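Uncharacterized protein (Escherichia coli UMEA 3162-1, PDB 4X5M) works as a homodimeric SemiSWEET sugar transporter, letting sugar cross the membrane down its concentration gradient, probably by rocking between inward-open and outward-open states. Local coordinates at the oleic acid site. Sequence-based numbering; all coordinates share one arbitrary frame.

The oleic acid site. Residues 55, 63, 70-71, 74-75, 78-79. With OLA (oleic acid), chain B; OLA (oleic acid), chain C.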
# COMPACT_ATOMS: atom_id res chain seq x y z
N ILE A 55 -2.91 -13.73 10.79
CA ILE A 55 -3.56 -14.78 11.56
C ILE A 55 -2.53 -15.56 12.36
O ILE A 55 -2.72 -15.84 13.55
CB ILE A 55 -4.34 -15.75 10.65
CG1 ILE A 55 -5.53 -15.04 10.01
CG2 ILE A 55 -4.82 -16.96 11.44
CD1 ILE A 55 -6.29 -15.89 9.01
N LEU A 63 -4.10 -7.65 10.13
CA LEU A 63 -5.29 -8.32 9.61
C LEU A 63 -6.30 -7.35 9.00
O LEU A 63 -6.62 -7.45 7.82
CB LEU A 63 -5.96 -9.14 10.71
CG LEU A 63 -5.64 -10.64 10.72
CD1 LEU A 63 -6.39 -11.34 11.84
CD2 LEU A 63 -5.98 -11.26 9.37
N LEU A 70 -8.18 -5.70 0.72
CA LEU A 70 -8.72 -6.73 -0.16
C LEU A 70 -10.09 -6.33 -0.71
O LEU A 70 -10.36 -6.52 -1.89
CB LEU A 70 -8.83 -8.06 0.59
CG LEU A 70 -9.44 -9.23 -0.19
CD1 LEU A 70 -8.58 -9.58 -1.40
CD2 LEU A 70 -9.62 -10.44 0.71
N PHE A 71 -10.93 -5.76 0.15
CA PHE A 71 -12.27 -5.33 -0.25
C PHE A 71 -12.24 -4.11 -1.17
O PHE A 71 -13.24 -3.77 -1.79
CB PHE A 71 -13.13 -5.04 0.98
CG PHE A 71 -13.86 -6.24 1.51
CD1 PHE A 71 -13.21 -7.16 2.32
CD2 PHE A 71 -15.19 -6.45 1.20
CE1 PHE A 71 -13.88 -8.26 2.81
CE2 PHE A 71 -15.87 -7.55 1.69
CZ PHE A 71 -15.21 -8.46 2.49
N ALA A 74 -9.71 -5.94 -4.76
CA ALA A 74 -10.35 -7.00 -5.54
C ALA A 74 -11.42 -6.48 -6.50
O ALA A 74 -11.44 -6.89 -7.66
CB ALA A 74 -10.94 -8.06 -4.61
N PRO A 75 -12.32 -5.57 -6.04
CA PRO A 75 -13.29 -5.04 -7.01
C PRO A 75 -12.63 -4.26 -8.14
O PRO A 75 -13.13 -4.29 -9.27
CB PRO A 75 -14.17 -4.12 -6.15
CG PRO A 75 -14.05 -4.67 -4.78
CD PRO A 75 -12.62 -5.12 -4.68
N VAL A 78 -11.45 -6.76 -10.65
CA VAL A 78 -12.63 -7.32 -11.31
C VAL A 78 -13.11 -6.41 -12.44
O VAL A 78 -13.30 -6.87 -13.57
CB VAL A 78 -13.79 -7.53 -10.32
CG1 VAL A 78 -15.10 -7.74 -11.07
CG2 VAL A 78 -13.50 -8.72 -9.41
N ILE A 79 -13.30 -5.14 -12.13
CA ILE A 79 -13.72 -4.15 -13.13
C ILE A 79 -12.69 -4.04 -14.25
O ILE A 79 -13.04 -3.91 -15.42
CB ILE A 79 -13.95 -2.77 -12.49
CG1 ILE A 79 -15.02 -2.85 -11.40
CG2 ILE A 79 -14.34 -1.74 -13.54
CD1 ILE A 79 -15.19 -1.57 -10.61
C1 OLA B . -18.10 -4.24 -9.09
O1 OLA B . -18.44 -4.10 -10.29
O2 OLA B . -16.89 -4.49 -8.80
C2 OLA B . -19.12 -4.11 -7.99
C3 OLA B . -18.54 -4.66 -6.70
C4 OLA B . -18.88 -6.12 -6.57
C5 OLA B . -17.95 -6.77 -5.56
C6 OLA B . -17.52 -8.12 -6.08
C7 OLA B . -16.08 -8.38 -5.68
C8 OLA B . -15.64 -9.73 -6.19
C9 OLA B . -16.25 -10.82 -5.33
C10 OLA B . -15.60 -11.99 -5.16
C11 OLA B . -14.26 -12.23 -5.82
C12 OLA B . -13.67 -13.52 -5.30
C13 OLA B . -13.06 -13.28 -3.93
C14 OLA B . -12.89 -14.60 -3.21
C15 OLA B . -12.31 -14.35 -1.83
C16 OLA B . -12.09 -15.66 -1.11
C17 OLA B . -11.05 -15.47 -0.04
C18 OLA B . -11.02 -16.68 0.87
C1 OLA C . -8.84 -14.63 13.42
O1 OLA C . -9.03 -15.88 13.43
O2 OLA C . -7.93 -14.13 14.14
C2 OLA C . -9.69 -13.74 12.55
C3 OLA C . -9.18 -13.81 11.13
C4 OLA C . -10.33 -14.02 10.17
C5 OLA C . -9.78 -14.62 8.89
C6 OLA C . -10.65 -14.24 7.71
C7 OLA C . -9.94 -14.63 6.43
C8 OLA C . -10.78 -14.24 5.24
C9 OLA C . -10.40 -12.85 4.78
C10 OLA C . -11.13 -12.21 3.85
C11 OLA C . -12.36 -12.86 3.25
C12 OLA C . -13.02 -11.88 2.30
C13 OLA C . -14.32 -12.46 1.78
C14 OLA C . -14.42 -12.23 0.29
C15 OLA C . -14.18 -10.77 -0.03
C16 OLA C . -13.90 -10.61 -1.51
C17 OLA C . -13.50 -9.19 -1.81
C18 OLA C . -14.73 -8.31 -1.87
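Phe71 has chi1 at -88° and chi2 at 81°, which swings its ring out from helix 60-86 and turns one face to a fatty-acid tail. The preceding residue, Leu70, holds CG anti to the backbone N (chi1 178°) and presents its CD2 methyl to the same lipid. The helix is the third transmembrane segment of this SemiSWEET, a PQ-loop family protomer, and the oleic acids lie against its surface, likely on the membrane-facing side, rather than in a sugar pocket. Oleic acid C runs lengthwise along it. Near its carboxylate end, Ile55 of helix 37-57 extends its CD1 tip to within 3.7 Å of lipid C5, while Leu63 brings CD1 to 3.8 Å from C3, so this stretch lies over the seam between the two helices. Farther down, Leu70 CD2 meets the double-bond carbon C10 at 3.9 Å. The tail then crosses one face of the Phe71 ring: C15 sits over it, 4.0 Å from the ring centroid in a CH-pi contact, and the terminal methyl C18 curls back over the same face, toward the rim, 3.6 Å from CD2. Ala74 CB touches C17 beside that fold. An alanine in place of Phe71 would remove the aromatic face and would probably leave the last carbons of this tail less well fixed.

Oleic acid B lies against the next turns of the same helix. Val78 directs CG2, anti to the carbonyl carbon, at C8 from 4.0 Å. Ile79, with CG1 likewise anti to the carbonyl carbon, lays its ethyl branch alongside the carboxylate, CG1 standing 3.6 Å from O2; the Pro75 ring borders the same oxygen through CB. No nitrogen or oxygen of the residues described comes within bonding reach of either carboxylate; the contacts seen here are mainly apolar. Both lipids may well derive from the membrane or the crystallisation medium.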